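Local coordinates for protein 23S rRNA-specific endonuclease VapC20 (Mycobacterium tuberculosis H37Rv, PDB 5WZF) that cleaves 23S rRNA in the sarcin-ricin loop as the magnesium-dependent endoribonuclease toxin of a type II toxin-antitoxin system, at residues E92-E97 with V117-G122; R105-S108 with S114-V117; A23-A28 with G34-L39; L60-R63 with A69-A72. All blocks are in the same frame, centred on the assembly; numbering follows the deposited sequence.

Interaction 1: residues E92-E97 with V117-G122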
loop_
_atom_site.group_PDB
_atom_site.type_symbol
_atom_site.label_atom_id
_atom_site.label_comp_id
_atom_site.label_asym_id
_atom_site.label_seq_id
_atom_site.Cartn_x
_atom_site.Cartn_y
_atom_site.Cartn_z
ATOM N N GLU B 92 4.107 11.205 4.685
ATOM C CA GLU B 92 3.200 10.189 5.209
ATOM C C GLU B 92 2.477 10.673 6.466
ATOM O O GLU B 92 1.293 10.403 6.646
ATOM C CB GLU B 92 3.953 8.888 5.512
ATOM C CG GLU B 92 4.229 8.047 4.282
ATOM C CD GLU B 92 4.619 6.618 4.619
ATOM O OE1 GLU B 92 4.754 6.301 5.817
ATOM O OE2 GLU B 92 4.777 5.816 3.681
ATOM N N GLU B 93 3.185 11.392 7.331
ATOM C CA GLU B 93 2.567 11.881 8.557
ATOM C C GLU B 93 1.479 12.903 8.228
ATOM O O GLU B 93 0.434 12.942 8.881
ATOM C CB GLU B 93 3.614 12.488 9.490
ATOM C CG GLU B 93 3.047 13.056 10.784
ATOM C CD GLU B 93 2.385 12.003 11.657
ATOM O OE1 GLU B 93 2.728 10.808 11.523
ATOM O OE2 GLU B 93 1.516 12.374 12.475
ATOM N N GLN B 94 1.718 13.719 7.206
ATOM C CA GLN B 94 0.706 14.672 6.765
ATOM C C GLN B 94 -0.491 13.920 6.197
ATOM O O GLN B 94 -1.637 14.315 6.404
ATOM C CB GLN B 94 1.266 15.636 5.722
ATOM C CG GLN B 94 0.272 16.715 5.313
ATOM C CD GLN B 94 0.758 17.552 4.151
ATOM O OE1 GLN B 94 0.629 17.157 2.994
ATOM N NE2 GLN B 94 1.322 18.717 4.452
ATOM N N ALA B 95 -0.216 12.829 5.488
ATOM C CA ALA B 95 -1.273 11.987 4.941
ATOM C C ALA B 95 -2.125 11.371 6.046
ATOM O O ALA B 95 -3.344 11.282 5.917
ATOM C CB ALA B 95 -0.681 10.896 4.062
ATOM N N TRP B 96 -1.487 10.945 7.134
ATOM C CA TRP B 96 -2.222 10.376 8.261
ATOM C C TRP B 96 -3.121 11.416 8.931
ATOM O O TRP B 96 -4.280 11.132 9.251
ATOM C CB TRP B 96 -1.264 9.785 9.303
ATOM C CG TRP B 96 -0.718 8.420 8.967
ATOM C CD1 TRP B 96 0.589 8.094 8.744
ATOM C CD2 TRP B 96 -1.463 7.204 8.836
ATOM N NE1 TRP B 96 0.703 6.749 8.475
ATOM C CE2 TRP B 96 -0.542 6.180 8.525
ATOM C CE3 TRP B 96 -2.821 6.881 8.939
ATOM C CZ2 TRP B 96 -0.933 4.857 8.325
ATOM C CZ3 TRP B 96 -3.207 5.566 8.740
ATOM C CH2 TRP B 96 -2.266 4.571 8.435
ATOM N N GLU B 97 -2.580 12.611 9.158
ATOM C CA GLU B 97 -3.353 13.688 9.770
ATOM C C GLU B 97 -4.530 14.038 8.872
ATOM O O GLU B 97 -5.635 14.302 9.348
ATOM C CB GLU B 97 -2.479 14.922 10.015
ATOM C CG GLU B 97 -1.316 14.679 10.961
ATOM C CD GLU B 97 -0.398 15.880 11.087
ATOM O OE1 GLU B 97 -0.657 16.904 10.419
ATOM O OE2 GLU B 97 0.584 15.798 11.854
ATOM N N VAL B 117 1.457 14.103 -2.206
ATOM C CA VAL B 117 2.516 14.258 -3.196
ATOM C C VAL B 117 2.152 15.369 -4.177
ATOM O O VAL B 117 2.985 16.212 -4.512
ATOM C CB VAL B 117 2.784 12.944 -3.970
ATOM C CG1 VAL B 117 3.709 13.198 -5.156
ATOM C CG2 VAL B 117 3.381 11.885 -3.045
ATOM N N MET B 118 0.898 15.376 -4.627
ATOM C CA MET B 118 0.454 16.365 -5.602
ATOM C C MET B 118 0.488 17.774 -5.010
ATOM O O MET B 118 0.858 18.728 -5.692
ATOM C CB MET B 118 -0.953 16.029 -6.114
ATOM C CG MET B 118 -1.022 14.742 -6.938
ATOM S SD MET B 118 -2.688 14.331 -7.513
ATOM C CE MET B 118 -2.977 15.635 -8.711
ATOM N N ARG B 119 0.112 17.899 -3.739
ATOM C CA ARG B 119 0.193 19.184 -3.055
ATOM C C ARG B 119 1.645 19.641 -2.952
ATOM O O ARG B 119 1.956 20.809 -3.176
ATOM C CB ARG B 119 -0.435 19.111 -1.660
ATOM C CG ARG B 119 -1.950 18.973 -1.648
ATOM C CD ARG B 119 -2.529 19.296 -0.268
ATOM N NE ARG B 119 -2.035 18.404 0.779
ATOM C CZ ARG B 119 -2.563 17.216 1.066
ATOM N NH1 ARG B 119 -3.609 16.769 0.380
ATOM N NH2 ARG B 119 -2.047 16.475 2.039
ATOM N N LYS B 120 2.530 18.709 -2.612
ATOM C CA LYS B 120 3.950 19.014 -2.484
ATOM C C LYS B 120 4.554 19.446 -3.816
ATOM O O LYS B 120 5.334 20.396 -3.880
ATOM C CB LYS B 120 4.708 17.799 -1.936
ATOM C CG LYS B 120 6.224 17.935 -1.997
ATOM C CD LYS B 120 6.926 16.647 -1.584
ATOM C CE LYS B 120 8.438 16.768 -1.735
ATOM N NZ LYS B 120 9.148 15.537 -1.276
ATOM N N LYS B 121 4.177 18.748 -4.882
ATOM C CA LYS B 121 4.769 18.975 -6.194
ATOM C C LYS B 121 4.020 20.021 -7.014
ATOM O O LYS B 121 4.460 20.394 -8.101
ATOM C CB LYS B 121 4.835 17.661 -6.970
ATOM C CG LYS B 121 5.734 16.619 -6.332
ATOM C CD LYS B 121 7.180 17.082 -6.323
ATOM C CE LYS B 121 8.109 16.005 -5.785
ATOM N NZ LYS B 121 9.539 16.434 -5.830
ATOM N N GLY B 122 2.891 20.492 -6.496
ATOM C CA GLY B 122 2.115 21.509 -7.185
ATOM C C GLY B 122 1.409 20.957 -8.408
ATOM O O GLY B 122 1.204 21.662 -9.397
#
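Gln94 OE1 accepts a hydrogen bond from Arg119 NH2 at 2.9 Å. The N-H points fairly straight at the oxygen, with an angle of 158° at the hydrogen. This one bond carries the contact between 92-97 and 117-122. The oxygen lies near the guanidinium plane, at its edge. Seen from the amide, the approach is different. NH2 stands above the carbonyl plane and is not on a lone pair of OE1. The amide and guanidinium planes are turned 45° against each other.

Both side chains reach out to make the bond. Gln94 has CG anti to the backbone N (chi1 -176°) and stays extended beyond it, which carries the amide across to the other helix. Arg119 leaves its helix on the side of its own backbone N and bends at chi3. Arg119 NE also comes within 3.7 Å of Gln94 OE1, but NH2 is the donor. Gln94 CG lies 4.0 Å from Arg119 NH2, so the aliphatic part of the glutamine adds a little packing. Both residues are exposed, and the area they bury against each other is small. The contact is a single side-chain hydrogen bond at the protein surface.

Deeper in, the same two helices meet through apolar groups. Ala95 packs on Ala112 and Thr113, and Val117 packs on Leu91 and on Phe16 of strand 14-17. Arg119 also touches Trp98. Thus helix 109-121 lies between helix 89-101 and the parallel sheet of the PIN domain, and the Gln94-Arg119 bond joins the two helices at their outer side.

Interaction 2: residues R105-S108 with S114-V117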
loop_
_atom_site.group_PDB
_atom_site.type_symbol
_atom_site.label_atom_id
_atom_site.label_comp_id
_atom_site.label_asym_id
_atom_site.label_seq_id
_atom_site.Cartn_x
_atom_site.Cartn_y
_atom_site.Cartn_z
ATOM N N ARG B 105 -15.764 11.303 3.592
ATOM C CA ARG B 105 -15.758 10.356 2.481
ATOM C C ARG B 105 -14.705 9.278 2.721
ATOM O O ARG B 105 -13.678 9.543 3.343
ATOM C CB ARG B 105 -15.491 11.085 1.161
ATOM C CG ARG B 105 -15.470 10.205 -0.080
ATOM C CD ARG B 105 -15.026 11.009 -1.295
ATOM N NE ARG B 105 -14.697 10.163 -2.439
ATOM C CZ ARG B 105 -15.476 10.005 -3.505
ATOM N NH1 ARG B 105 -16.639 10.641 -3.588
ATOM N NH2 ARG B 105 -15.088 9.214 -4.495
ATOM N N GLU B 106 -14.960 8.065 2.242
ATOM C CA GLU B 106 -13.994 6.980 2.390
ATOM C C GLU B 106 -12.775 7.201 1.502
ATOM O O GLU B 106 -12.879 7.161 0.277
ATOM C CB GLU B 106 -14.634 5.628 2.061
ATOM C CG GLU B 106 -13.665 4.458 2.189
ATOM C CD GLU B 106 -14.272 3.125 1.782
ATOM O OE1 GLU B 106 -15.515 3.024 1.711
ATOM O OE2 GLU B 106 -13.499 2.174 1.536
ATOM N N TYR B 107 -11.623 7.438 2.123
ATOM C CA TYR B 107 -10.364 7.571 1.392
ATOM C C TYR B 107 -9.373 6.498 1.828
ATOM O O TYR B 107 -9.281 6.181 3.014
ATOM C CB TYR B 107 -9.745 8.954 1.603
ATOM C CG TYR B 107 -10.475 10.085 0.917
ATOM C CD1 TYR B 107 -10.398 10.249 -0.460
ATOM C CD2 TYR B 107 -11.221 11.002 1.646
ATOM C CE1 TYR B 107 -11.059 11.287 -1.095
ATOM C CE2 TYR B 107 -11.883 12.042 1.023
ATOM C CZ TYR B 107 -11.799 12.182 -0.347
ATOM O OH TYR B 107 -12.458 13.219 -0.971
ATOM N N SER B 108 -8.634 5.949 0.868
ATOM C CA SER B 108 -7.596 4.969 1.165
ATOM C C SER B 108 -6.315 5.668 1.583
ATOM O O SER B 108 -6.124 6.849 1.300
ATOM C CB SER B 108 -7.319 4.080 -0.049
ATOM O OG SER B 108 -6.553 4.778 -1.017
ATOM N N SER B 114 -1.077 10.089 -2.160
ATOM C CA SER B 114 -1.059 10.624 -3.516
ATOM C C SER B 114 -1.429 12.100 -3.494
ATOM O O SER B 114 -0.776 12.919 -4.138
ATOM C CB SER B 114 -2.011 9.844 -4.420
ATOM O OG SER B 114 -1.514 8.536 -4.642
ATOM N N PHE B 115 -2.472 12.430 -2.738
ATOM C CA PHE B 115 -2.910 13.816 -2.600
ATOM C C PHE B 115 -1.784 14.670 -2.035
ATOM O O PHE B 115 -1.561 15.796 -2.478
ATOM C CB PHE B 115 -4.143 13.920 -1.696
ATOM C CG PHE B 115 -5.314 13.099 -2.158
ATOM C CD1 PHE B 115 -5.446 12.728 -3.490
ATOM C CD2 PHE B 115 -6.289 12.699 -1.255
ATOM C CE1 PHE B 115 -6.527 11.974 -3.911
ATOM C CE2 PHE B 115 -7.373 11.946 -1.667
ATOM C CZ PHE B 115 -7.492 11.577 -2.998
ATOM N N ALA B 116 -1.079 14.121 -1.050
ATOM C CA ALA B 116 0.011 14.830 -0.393
ATOM C C ALA B 116 1.178 15.074 -1.341
ATOM O O ALA B 116 1.822 16.123 -1.285
ATOM C CB ALA B 116 0.479 14.058 0.835
ATOM N N VAL B 117 1.457 14.103 -2.206
ATOM C CA VAL B 117 2.516 14.258 -3.196
ATOM C C VAL B 117 2.152 15.369 -4.177
ATOM O O VAL B 117 2.985 16.212 -4.512
ATOM C CB VAL B 117 2.784 12.944 -3.970
ATOM C CG1 VAL B 117 3.709 13.198 -5.156
ATOM C CG2 VAL B 117 3.381 11.885 -3.045
#
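Tyr107 and Phe115 form an offset edge-to-face (T-shaped) aromatic pair in the PIN domain. It joins the loop before helix 109-121 to the second turn of that helix. The ring planes stand at 87°, and the centroids are 5.7 Å apart. The edge of Phe115 is directed toward the face of Tyr107.

The tyrosine side chain starts from CB, which points toward the helix. CG lies beside the backbone N, anti to the carbonyl carbon (chi1 -71°). This brings one side of the ring to Phe115. Tyr107 CD1 meets Phe115 CE2 at 3.7 Å. The next atom, Tyr107 CE1, is nearly as close to Phe115 CE2, at 3.8 Å. Tyr107 CD1 and Tyr107 CE1 both also lie 4.1 Å from Phe115 CZ. The CE2-CZ edge of the phenylalanine therefore rests against the CD1-CE1 bond, displaced from the centre of the tyrosine ring. Beyond it the ring runs on past Phe115 to CZ and the hydroxyl. Tyr107 OH is 5.3 Å from Phe115 CE2, beyond contact distance. Within its own segment, Arg105 CG lies over one face of Tyr107, toward the rim.

Both aromatic residues are buried. Trp98 meets each of them edge-to-face and Phe133 does the same to Phe115, giving an aromatic cluster beside Asp111, a predicted magnesium ligand. The carbonyl oxygen of Tyr107 accepts a hydrogen bond from an aromatic side chain of a neighbouring subunit. Ser108 is the N-cap of helix 109-121, with its OG hydrogen-bonded to Asp111 N.

Interaction 3: residues A23-A28 with G34-L39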
loop_
_atom_site.group_PDB
_atom_site.type_symbol
_atom_site.label_atom_id
_atom_site.label_comp_id
_atom_site.label_asym_id
_atom_site.label_seq_id
_atom_site.Cartn_x
_atom_site.Cartn_y
_atom_site.Cartn_z
ATOM N N ALA B 23 -3.428 0.334 -13.763
ATOM C CA ALA B 23 -4.101 -0.955 -13.874
ATOM C C ALA B 23 -4.858 -1.076 -15.188
ATOM O O ALA B 23 -4.883 -2.141 -15.800
ATOM C CB ALA B 23 -5.045 -1.162 -12.706
ATOM N N ALA B 24 -5.482 0.017 -15.614
ATOM C CA ALA B 24 -6.187 0.029 -16.889
ATOM C C ALA B 24 -5.206 -0.056 -18.056
ATOM O O ALA B 24 -5.479 -0.707 -19.059
ATOM C CB ALA B 24 -7.050 1.279 -17.015
ATOM N N LEU B 25 -4.066 0.611 -17.924
ATOM C CA LEU B 25 -3.085 0.637 -19.005
ATOM C C LEU B 25 -2.381 -0.709 -19.147
ATOM O O LEU B 25 -2.106 -1.162 -20.260
ATOM C CB LEU B 25 -2.057 1.749 -18.770
ATOM C CG LEU B 25 -1.134 2.071 -19.947
ATOM C CD1 LEU B 25 -1.943 2.592 -21.128
ATOM C CD2 LEU B 25 -0.069 3.076 -19.536
ATOM N N GLY B 26 -2.099 -1.349 -18.016
ATOM C CA GLY B 26 -1.347 -2.592 -18.011
ATOM C C GLY B 26 -2.195 -3.846 -18.120
ATOM O O GLY B 26 -1.681 -4.957 -18.013
ATOM N N ASN B 27 -3.495 -3.669 -18.328
ATOM C CA ASN B 27 -4.413 -4.790 -18.488
ATOM C C ASN B 27 -5.291 -4.582 -19.712
ATOM O O ASN B 27 -6.226 -3.785 -19.684
ATOM C CB ASN B 27 -5.267 -4.961 -17.229
ATOM C CG ASN B 27 -6.345 -6.024 -17.378
ATOM O OD1 ASN B 27 -6.284 -6.887 -18.257
ATOM N ND2 ASN B 27 -7.337 -5.974 -16.498
ATOM N N ALA B 28 -4.986 -5.308 -20.785
ATOM C CA ALA B 28 -5.713 -5.164 -22.042
ATOM C C ALA B 28 -7.174 -5.582 -21.902
ATOM O O ALA B 28 -8.015 -5.213 -22.721
ATOM C CB ALA B 28 -5.033 -5.970 -23.140
ATOM N N GLY B 34 -8.666 0.948 -23.487
ATOM C CA GLY B 34 -8.625 1.799 -24.662
ATOM C C GLY B 34 -8.522 3.264 -24.287
ATOM O O GLY B 34 -7.720 4.005 -24.852
ATOM N N THR B 35 -9.336 3.673 -23.317
ATOM C CA THR B 35 -9.326 5.046 -22.823
ATOM C C THR B 35 -7.969 5.402 -22.224
ATOM O O THR B 35 -7.458 6.504 -22.430
ATOM C CB THR B 35 -10.423 5.267 -21.765
ATOM O OG1 THR B 35 -11.711 5.057 -22.360
ATOM C CG2 THR B 35 -10.356 6.680 -21.207
ATOM N N ALA B 36 -7.390 4.460 -21.486
ATOM C CA ALA B 36 -6.074 4.653 -20.885
ATOM C C ALA B 36 -4.998 4.870 -21.948
ATOM O O ALA B 36 -4.158 5.761 -21.817
ATOM C CB ALA B 36 -5.711 3.462 -20.003
ATOM N N LYS B 37 -5.023 4.056 -22.999
ATOM C CA LYS B 37 -4.020 4.164 -24.055
ATOM C C LYS B 37 -4.105 5.505 -24.774
ATOM O O LYS B 37 -3.082 6.088 -25.130
ATOM C CB LYS B 37 -4.160 3.020 -25.064
ATOM C CG LYS B 37 -3.667 1.680 -24.543
ATOM C CD LYS B 37 -3.411 0.704 -25.682
ATOM C CE LYS B 37 -4.667 0.457 -26.496
ATOM N NZ LYS B 37 -4.436 -0.560 -27.558
ATOM N N ARG B 38 -5.323 5.994 -24.982
ATOM C CA ARG B 38 -5.514 7.285 -25.637
ATOM C C ARG B 38 -4.970 8.412 -24.764
ATOM O O ARG B 38 -4.299 9.321 -25.255
ATOM C CB ARG B 38 -6.992 7.524 -25.955
ATOM C CG ARG B 38 -7.544 6.614 -27.045
ATOM C CD ARG B 38 -8.898 7.096 -27.550
ATOM N NE ARG B 38 -9.927 7.067 -26.513
ATOM C CZ ARG B 38 -10.670 6.004 -26.227
ATOM N NH1 ARG B 38 -10.504 4.874 -26.902
ATOM N NH2 ARG B 38 -11.584 6.068 -25.267
ATOM N N LEU B 39 -5.256 8.344 -23.468
ATOM C CA LEU B 39 -4.750 9.332 -22.523
ATOM C C LEU B 39 -3.230 9.292 -22.432
ATOM O O LEU B 39 -2.576 10.331 -22.347
ATOM C CB LEU B 39 -5.354 9.111 -21.136
ATOM C CG LEU B 39 -6.796 9.580 -20.954
ATOM C CD1 LEU B 39 -7.356 9.086 -19.627
ATOM C CD2 LEU B 39 -6.856 11.094 -21.038
#
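Ala36 CB sits in the closely packed part of this contact, 3.9 Å from Ala24 CB and the same distance from Leu25 N. Two small residues face each other here, so the helices can come close. The CA atoms of Leu25 and Ala36 are 5.3 Å apart. Both alanines are buried, and Phe21 also covers Ala36.

Toward solvent the contact is made by longer chains. With chi1 at -169° the Leu25 side chain runs beside its own carbonyl carbon, and the branch CD1 reaches helix 33-41. Leu25 CD1 meets Ala36 CB at 4.0 Å and Lys37 CG at 3.9 Å. It also lies against the backbone between these two residues. Lys37 is exposed. Its aliphatic CG gives the leucine a partial cover.

Helix 19-25 ends at Gly26, the first residue to leave helical geometry. Outside the segments, Ala24 O accepts a hydrogen bond from His33 ND1, which ties the two helices at the turn. The two consecutive helices lie in the connection between strands 14-17 and 46-50. These strands are parallel neighbours in the sheet, so the connection is a beta-alpha-beta crossover, as in the alpha/beta fold of PIN domains.

Interaction 4: residues L60-R63 with A69-A72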
loop_
_atom_site.group_PDB
_atom_site.type_symbol
_atom_site.label_atom_id
_atom_site.label_comp_id
_atom_site.label_asym_id
_atom_site.label_seq_id
_atom_site.Cartn_x
_atom_site.Cartn_y
_atom_site.Cartn_z
ATOM N N LEU B 60 -2.726 -5.279 -7.512
ATOM C CA LEU B 60 -3.957 -5.337 -8.291
ATOM C C LEU B 60 -3.784 -6.145 -9.581
ATOM O O LEU B 60 -4.598 -7.017 -9.888
ATOM C CB LEU B 60 -4.434 -3.917 -8.607
ATOM C CG LEU B 60 -5.825 -3.750 -9.216
ATOM C CD1 LEU B 60 -6.868 -4.446 -8.366
ATOM C CD2 LEU B 60 -6.153 -2.273 -9.357
ATOM N N LEU B 61 -2.718 -5.860 -10.326
ATOM C CA LEU B 61 -2.449 -6.563 -11.580
ATOM C C LEU B 61 -2.087 -8.034 -11.357
ATOM O O LEU B 61 -2.460 -8.901 -12.151
ATOM C CB LEU B 61 -1.330 -5.860 -12.352
ATOM C CG LEU B 61 -1.705 -4.522 -13.002
ATOM C CD1 LEU B 61 -0.522 -3.932 -13.759
ATOM C CD2 LEU B 61 -2.891 -4.707 -13.928
ATOM N N ASN B 62 -1.365 -8.312 -10.276
ATOM C CA ASN B 62 -0.982 -9.683 -9.955
ATOM C C ASN B 62 -2.224 -10.508 -9.631
ATOM O O ASN B 62 -2.314 -11.688 -9.976
ATOM C CB ASN B 62 0.008 -9.706 -8.782
ATOM C CG ASN B 62 0.770 -11.014 -8.685
ATOM O OD1 ASN B 62 0.924 -11.726 -9.673
ATOM N ND2 ASN B 62 1.250 -11.335 -7.491
ATOM N N ARG B 63 -3.191 -9.868 -8.984
ATOM C CA ARG B 63 -4.441 -10.526 -8.619
ATOM C C ARG B 63 -5.364 -10.724 -9.816
ATOM O O ARG B 63 -5.916 -11.805 -10.009
ATOM C CB ARG B 63 -5.169 -9.724 -7.536
ATOM C CG ARG B 63 -4.548 -9.853 -6.157
ATOM C CD ARG B 63 -5.220 -8.955 -5.127
ATOM N NE ARG B 63 -4.676 -9.190 -3.790
ATOM C CZ ARG B 63 -4.810 -8.354 -2.765
ATOM N NH1 ARG B 63 -5.465 -7.212 -2.920
ATOM N NH2 ARG B 63 -4.278 -8.658 -1.587
ATOM N N ALA B 69 1.911 -9.856 -16.050
ATOM C CA ALA B 69 1.359 -8.514 -16.184
ATOM C C ALA B 69 1.857 -7.608 -15.060
ATOM O O ALA B 69 2.135 -6.426 -15.274
ATOM C CB ALA B 69 -0.156 -8.564 -16.195
ATOM N N ALA B 70 1.974 -8.176 -13.866
ATOM C CA ALA B 70 2.417 -7.430 -12.696
ATOM C C ALA B 70 3.879 -7.010 -12.844
ATOM O O ALA B 70 4.265 -5.917 -12.432
ATOM C CB ALA B 70 2.219 -8.262 -11.432
ATOM N N VAL B 71 4.684 -7.871 -13.456
ATOM C CA VAL B 71 6.099 -7.576 -13.662
ATOM C C VAL B 71 6.271 -6.324 -14.529
ATOM O O VAL B 71 7.199 -5.535 -14.331
ATOM C CB VAL B 71 6.823 -8.787 -14.289
ATOM C CG1 VAL B 71 8.171 -8.391 -14.854
ATOM C CG2 VAL B 71 6.986 -9.886 -13.251
ATOM N N ALA B 72 5.346 -6.125 -15.460
ATOM C CA ALA B 72 5.354 -4.927 -16.292
ATOM C C ALA B 72 5.245 -3.663 -15.441
ATOM O O ALA B 72 5.916 -2.666 -15.704
ATOM C CB ALA B 72 4.228 -4.981 -17.306
#
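Helix segments 60-63 and 69-72 run roughly antiparallel and come close at Asn62 and Ala70, whose CA atoms are 4.9 Å apart. The methyl of Ala70 fits in this close approach, beside the first atoms of Asn62.

Ala70 CB lies 3.7 Å from Asn62 CB and 3.8 Å from Asn62 N. A chi1 of -162° turns the asparagine amide past the methyl, and both Asn62 CG and OD1 stay about 4.1 Å from Ala70 CB. The polar end serves another purpose: Asn62 ND2 donates a hydrogen bond to the backbone of a neighbouring subunit.

Leu61 covers the other part of the contact. Its CB lies 4.1 Å from Ala70 CA. Further out, Leu61 CD1 rests against the backbone at Ala69 O, 3.9 Å away. This is a van der Waals contact, as is the rest of the interface. Both alanines direct CB toward helix 51-63, but Ala70 CB makes the close contact and Ala69 takes part through its carbonyl oxygen.

Trp58 extends the contact by one turn, covering Ala70 and Val71. Ala73 also touches Leu61. Helices 51-63 and 67-74 thus form a helical hairpin between strands 46-50 and 82-85, and Leu60 packs on Thr19 and Ala23 of helix 19-25.

How the interactions relate
All four contacts lie in one PIN domain, around its parallel sheet. Along the chain the order is interaction 3, interaction 4, then interactions 1 and 2, which end on the same part of helix 109-121 and share Val117. The centres of 1 and 2 are 9 Å apart, and Gln94 OE1 touches Ala116 CB at 3.8 Å. Interactions 3 and 4 have centres 14 Å apart and meet where Ala23 CB touches Leu60 CD2 at 3.7 Å. Interactions 1 and 3 are about 27 Å apart, centre to centre. The contacts thus form two touching pairs. Interaction 2 lies beside Asp111, a predicted magnesium ligand, while interaction 4 is away from the annotated sites.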